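Local coordinates for dihydropteroate synthase (PDB 2Y5S) that joins para-aminobenzoate to the dihydropterin of 6-hydroxymethyl-7,8-dihydropterin diphosphate, making 7,8-dihydropteroate for folate biosynthesis and releasing diphosphate, at the interface of chains A and B. Coordinates in Å, arbitrary orientation; residue numbers count along the deposited sequence, not the author numbering. Chains: chain A/B, Dihydropteroate synthase.

Contact 1: the interface of chains A and B. Residues chain A 207-208, 211-212; chain B 287, 290-291, 294.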
ATOM      1  N   TYR A 207      -3.879   6.998 -14.203  1.00 18.41           N
ATOM      2  CA  TYR A 207      -3.641   5.595 -13.872  1.00 18.39           C
ATOM      3  C   TYR A 207      -2.843   4.865 -14.943  1.00 19.05           C
ATOM      4  O   TYR A 207      -2.129   3.932 -14.625  1.00 19.30           O
ATOM      5  CB  TYR A 207      -4.943   4.865 -13.522  1.00 18.76           C
ATOM      6  CG  TYR A 207      -5.384   5.241 -12.142  1.00 17.51           C
ATOM      7  CD1 TYR A 207      -4.783   4.654 -11.027  1.00 17.54           C
ATOM      8  CD2 TYR A 207      -6.357   6.207 -11.936  1.00 17.34           C
ATOM      9  CE1 TYR A 207      -5.154   5.014  -9.754  1.00 15.45           C
ATOM     10  CE2 TYR A 207      -6.735   6.579 -10.652  1.00 18.22           C
ATOM     11  CZ  TYR A 207      -6.124   5.970  -9.569  1.00 18.20           C
ATOM     12  OH  TYR A 207      -6.464   6.312  -8.294  1.00 16.91           O
ATOM     13  N   ALA A 208      -2.912   5.333 -16.191  1.00 19.86           N
ATOM     14  CA  ALA A 208      -2.039   4.823 -17.247  1.00 20.14           C
ATOM     15  C   ALA A 208      -0.574   5.121 -16.912  1.00 19.97           C
ATOM     16  O   ALA A 208       0.294   4.265 -17.047  1.00 20.05           O
ATOM     17  CB  ALA A 208      -2.413   5.427 -18.582  1.00 20.91           C
ATOM     18  N   ALA A 211       0.522   2.969 -13.801  1.00 19.84           N
ATOM     19  CA  ALA A 211       0.721   1.577 -14.242  1.00 20.92           C
ATOM     20  C   ALA A 211       1.981   1.413 -15.082  1.00 21.55           C
ATOM     21  O   ALA A 211       2.657   0.395 -14.975  1.00 22.03           O
ATOM     22  CB  ALA A 211      -0.495   1.059 -15.013  1.00 20.50           C
ATOM     23  N   ALA A 212       2.296   2.405 -15.921  1.00 21.78           N
ATOM     24  CA  ALA A 212       3.463   2.317 -16.817  1.00 22.47           C
ATOM     25  C   ALA A 212       4.585   3.270 -16.406  1.00 21.48           C
ATOM     26  O   ALA A 212       5.380   3.697 -17.254  1.00 20.73           O
ATOM     27  CB  ALA A 212       3.045   2.584 -18.274  1.00 22.82           C
TER
ATOM     28  N   VAL B 287      -5.187   0.900 -10.973  1.00 20.16           N
ATOM     29  CA  VAL B 287      -3.885   0.673 -11.602  1.00 20.11           C
ATOM     30  C   VAL B 287      -3.929  -0.576 -12.477  1.00 21.09           C
ATOM     31  O   VAL B 287      -3.492  -0.547 -13.617  1.00 21.23           O
ATOM     32  CB  VAL B 287      -2.758   0.499 -10.537  1.00 19.82           C
ATOM     33  CG1 VAL B 287      -1.453   0.063 -11.194  1.00 18.27           C
ATOM     34  CG2 VAL B 287      -2.572   1.806  -9.755  1.00 18.91           C
ATOM     35  N   ALA B 290      -5.929   0.018 -15.609  1.00 26.22           N
ATOM     36  CA  ALA B 290      -5.126   0.777 -16.576  1.00 28.06           C
ATOM     37  C   ALA B 290      -4.046  -0.104 -17.202  1.00 29.37           C
ATOM     38  O   ALA B 290      -3.833  -0.033 -18.395  1.00 31.23           O
ATOM     39  CB  ALA B 290      -4.500   2.020 -15.925  1.00 26.65           C
ATOM     40  N   ALA B 291      -3.388  -0.949 -16.412  1.00 30.16           N
ATOM     41  CA  ALA B 291      -2.358  -1.846 -16.965  1.00 32.34           C
ATOM     42  C   ALA B 291      -2.957  -2.788 -18.026  1.00 35.31           C
ATOM     43  O   ALA B 291      -2.353  -3.011 -19.078  1.00 36.87           O
ATOM     44  CB  ALA B 291      -1.682  -2.639 -15.863  1.00 30.79           C
ATOM     45  N   ARG B 294      -2.833  -1.983 -21.661  1.00 47.88           N
ATOM     46  CA  ARG B 294      -1.485  -1.836 -22.224  1.00 49.29           C
ATOM     47  C   ARG B 294      -0.863  -3.208 -22.471  1.00 50.37           C
ATOM     48  O   ARG B 294      -0.738  -4.020 -21.547  1.00 49.91           O
ATOM     49  CB  ARG B 294      -0.590  -1.048 -21.262  1.00 48.03           C
ATOM     50  CG  ARG B 294      -1.106   0.342 -20.930  1.00 47.48           C
ATOM     51  CD  ARG B 294      -0.098   1.138 -20.104  1.00 45.48           C
ATOM     52  NE  ARG B 294       1.090   1.508 -20.879  1.00 45.01           N
ATOM     53  CZ  ARG B 294       1.148   2.497 -21.772  1.00 45.64           C
ATOM     54  NH1 ARG B 294       0.077   3.241 -22.047  1.00 45.41           N
ATOM     55  NH2 ARG B 294       2.293   2.746 -22.405  1.00 46.40           N
ATOM     56  OXT ARG B 294      -0.468  -3.541 -23.585  1.00 52.44           O
TER
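Helix 204-211 of chain A lies against the C-terminal helix 274-291 of chain B, and A:Tyr207 meets B:Val287 and B:Ala290 where the two helices touch. The phenol ring of A:Tyr207 presents its edge to B:Val287: the methyl CG2 lies in the ring plane, 3.8 Å from the ring carbon CD1, and the two side chains cross at about a right angle. B:Val287 reaches both ways because its methyls are split, CG1 anti to the backbone N (chi1 172°) and CG2 anti to the carbonyl carbon. CG2 goes to the tyrosine, while CG1 packs on the next turn of the chain A helix, 4.0 Å from A:Ala211 CA. B:Ala290 pushes its methyl at the backbone of A:Tyr207, with CB 3.3 Å from the carbonyl O and 3.8 Å from the tyrosine CB; the flank of A:Ala208 borders the same methyl. In return A:Ala211 sends its own methyl into the backbone of the partner helix, CB standing 3.7 Å from B:Val287 O and 3.8 Å from B:Ala291 N. Small side chains thus let the helices come close, and no polar atoms pair directly across the patch. Past the helix ends the CD-NE end of the C-terminal B:Arg294, poorly ordered and so placed only tentatively, passes the methyl of A:Ala212, with B:Arg294 CD modelled 3.9 Å from A:Ala212 CB.

Contact 2: the interface of chains A and B. Residues chain A 207, 238, 241, 252-253, 256-257; chain B 259, 279-280, 283.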
ATOM      1  N   TYR A 207      -3.879   6.998 -14.203  1.00 18.41           N
ATOM      2  CA  TYR A 207      -3.641   5.595 -13.872  1.00 18.39           C
ATOM      3  C   TYR A 207      -2.843   4.865 -14.943  1.00 19.05           C
ATOM      4  O   TYR A 207      -2.129   3.932 -14.625  1.00 19.30           O
ATOM      5  CB  TYR A 207      -4.943   4.865 -13.522  1.00 18.76           C
ATOM      6  CG  TYR A 207      -5.384   5.241 -12.142  1.00 17.51           C
ATOM      7  CD1 TYR A 207      -4.783   4.654 -11.027  1.00 17.54           C
ATOM      8  CD2 TYR A 207      -6.357   6.207 -11.936  1.00 17.34           C
ATOM      9  CE1 TYR A 207      -5.154   5.014  -9.754  1.00 15.45           C
ATOM     10  CE2 TYR A 207      -6.735   6.579 -10.652  1.00 18.22           C
ATOM     11  CZ  TYR A 207      -6.124   5.970  -9.569  1.00 18.20           C
ATOM     12  OH  TYR A 207      -6.464   6.312  -8.294  1.00 16.91           O
ATOM     13  N   LEU A 238      -7.234  10.009  -6.736  1.00 17.66           N
ATOM     14  CA  LEU A 238      -7.534   9.113  -5.622  1.00 17.23           C
ATOM     15  C   LEU A 238      -8.985   9.252  -5.212  1.00 17.83           C
ATOM     16  O   LEU A 238      -9.677   8.250  -5.036  1.00 18.98           O
ATOM     17  CB  LEU A 238      -6.615   9.396  -4.433  1.00 15.88           C
ATOM     18  CG  LEU A 238      -5.121   9.411  -4.653  1.00 16.04           C
ATOM     19  CD1 LEU A 238      -4.335   9.620  -3.312  1.00 15.13           C
ATOM     20  CD2 LEU A 238      -4.678   8.123  -5.363  1.00 13.59           C
ATOM     21  N   VAL A 241     -11.636   7.329  -7.316  1.00 19.95           N
ATOM     22  CA  VAL A 241     -11.793   5.871  -7.243  1.00 20.19           C
ATOM     23  C   VAL A 241     -12.293   5.390  -5.884  1.00 21.00           C
ATOM     24  O   VAL A 241     -12.582   4.197  -5.734  1.00 21.29           O
ATOM     25  CB  VAL A 241     -10.495   5.089  -7.651  1.00 19.32           C
ATOM     26  CG1 VAL A 241      -9.981   5.550  -9.024  1.00 19.85           C
ATOM     27  CG2 VAL A 241      -9.391   5.212  -6.616  1.00 17.01           C
ATOM     28  N   ALA A 252      -5.345   6.628   3.191  1.00 18.22           N
ATOM     29  CA  ALA A 252      -5.091   5.229   2.829  1.00 17.78           C
ATOM     30  C   ALA A 252      -4.855   5.105   1.317  1.00 17.28           C
ATOM     31  O   ALA A 252      -3.950   4.404   0.877  1.00 17.43           O
ATOM     32  CB  ALA A 252      -6.235   4.316   3.285  1.00 18.71           C
ATOM     33  N   ALA A 253      -5.631   5.830   0.525  1.00 17.15           N
ATOM     34  CA  ALA A 253      -5.500   5.769  -0.927  1.00 16.19           C
ATOM     35  C   ALA A 253      -4.161   6.349  -1.354  1.00 15.28           C
ATOM     36  O   ALA A 253      -3.518   5.854  -2.305  1.00 13.08           O
ATOM     37  CB  ALA A 253      -6.672   6.528  -1.599  1.00 16.84           C
ATOM     38  N   ALA A 256      -1.464   3.812  -0.806  1.00 15.24           N
ATOM     39  CA  ALA A 256      -1.525   2.774  -1.843  1.00 15.16           C
ATOM     40  C   ALA A 256      -0.860   3.257  -3.127  1.00 15.06           C
ATOM     41  O   ALA A 256      -0.145   2.506  -3.789  1.00 15.56           O
ATOM     42  CB  ALA A 256      -2.970   2.346  -2.147  1.00 15.76           C
ATOM     43  N   ALA A 257      -1.131   4.502  -3.483  1.00 14.70           N
ATOM     44  CA  ALA A 257      -0.538   5.108  -4.671  1.00 14.98           C
ATOM     45  C   ALA A 257       0.997   5.198  -4.561  1.00 14.93           C
ATOM     46  O   ALA A 257       1.699   4.877  -5.499  1.00 15.26           O
ATOM     47  CB  ALA A 257      -1.151   6.505  -4.903  1.00 14.35           C
TER
ATOM     48  N   LEU B 259      -1.971  -4.869   0.592  1.00 16.73           N
ATOM     49  CA  LEU B 259      -1.655  -4.598  -0.824  1.00 16.91           C
ATOM     50  C   LEU B 259      -0.619  -5.520  -1.412  1.00 16.98           C
ATOM     51  O   LEU B 259      -0.758  -6.000  -2.548  1.00 17.29           O
ATOM     52  CB  LEU B 259      -1.171  -3.156  -1.004  1.00 17.88           C
ATOM     53  CG  LEU B 259      -2.255  -2.084  -0.951  1.00 19.07           C
ATOM     54  CD1 LEU B 259      -1.640  -0.693  -0.704  1.00 19.77           C
ATOM     55  CD2 LEU B 259      -3.113  -2.115  -2.255  1.00 19.86           C
ATOM     56  N   ASP B 279     -10.229   1.373   0.417  1.00 18.73           N
ATOM     57  CA  ASP B 279      -9.705   2.535  -0.321  1.00 19.13           C
ATOM     58  C   ASP B 279      -8.396   2.182  -1.035  1.00 18.78           C
ATOM     59  O   ASP B 279      -8.225   2.489  -2.236  1.00 18.03           O
ATOM     60  CB  ASP B 279      -9.495   3.730   0.617  1.00 19.73           C
ATOM     61  CG  ASP B 279     -10.796   4.461   0.979  1.00 22.08           C
ATOM     62  OD1 ASP B 279     -11.867   4.180   0.387  1.00 23.75           O
ATOM     63  OD2 ASP B 279     -10.740   5.355   1.862  1.00 23.72           O
ATOM     64  N   ALA B 280      -7.476   1.536  -0.310  1.00 17.40           N
ATOM     65  CA  ALA B 280      -6.217   1.087  -0.896  1.00 16.99           C
ATOM     66  C   ALA B 280      -6.457   0.150  -2.049  1.00 16.90           C
ATOM     67  O   ALA B 280      -5.816   0.276  -3.074  1.00 16.28           O
ATOM     68  CB  ALA B 280      -5.298   0.422   0.149  1.00 15.52           C
ATOM     69  N   VAL B 283      -7.571   1.887  -5.302  1.00 18.67           N
ATOM     70  CA  VAL B 283      -6.433   2.405  -6.040  1.00 18.68           C
ATOM     71  C   VAL B 283      -5.728   1.266  -6.778  1.00 18.90           C
ATOM     72  O   VAL B 283      -5.426   1.379  -7.953  1.00 18.23           O
ATOM     73  CB  VAL B 283      -5.462   3.147  -5.113  1.00 18.26           C
ATOM     74  CG1 VAL B 283      -4.151   3.518  -5.879  1.00 17.81           C
ATOM     75  CG2 VAL B 283      -6.155   4.394  -4.508  1.00 17.72           C
TER
HETATM   76  O   HOH W   1      -8.275   6.889   1.621  1.00 11.36           O
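B:Val283 points its two methyls into a surface of chain A made by helix 251-263 and the neighbouring A:Leu238 and A:Val241. With CG1 anti to the backbone N (chi1 172°), the valine spreads its methyls along one face of the chain A helix: CG1 is turned toward A:Ala256 and the backbone N of A:Ala257, and CG2 toward the preceding turn, 3.6 Å from A:Ala253 CB. CG2 is also met by A:Val241, the two valine side chains crossing at about a right angle with CG2 to CG2 3.9 Å, and by the CD2 branch of A:Leu238 at 4.1 Å on a slanting approach. A:Tyr207 adds the ring carbon CE1 near the carbonyl O of B:Val283. A:Ala256 fits its methyl between two helices of chain B, with CB 3.6 Å from the branch tip CD1 of B:Leu259 and 3.7 Å from B:Ala280 CA. Since B:Leu259 belongs to helix 251-263 of its own chain, this touch brings the equivalent helices of the two subunits together. At one end of the patch B:Asp279 acts through water: its carboxylate OD2 lies 2.9 Å from a water that accepts the backbone N-H of A:Ala253 (3.1 Å from N, 154° at H). Alanine surfaces and interlocking methyls, with this water bridge at the margin, join the two synthase subunits into the two-fold symmetric pair of the crystal, which may be the functional dimer.

About 13 Å separates the C-alpha centres of contact 1 and contact 2, and A:Tyr207 belongs to both. Helix 274-291 of chain B also runs through the two: its C-terminal part serves contact 1 and earlier turns serve contact 2, so one long helix is held along much of its length, against helix 204-211 in one place and helix 251-263 in the other. Because the interface is two-fold symmetric, each contact recurs with the chains exchanged, and the C-terminal helix of either subunit packs on its partner. The contacts are therefore neighbouring, largely apolar stretches of one interface, built mainly from helices here.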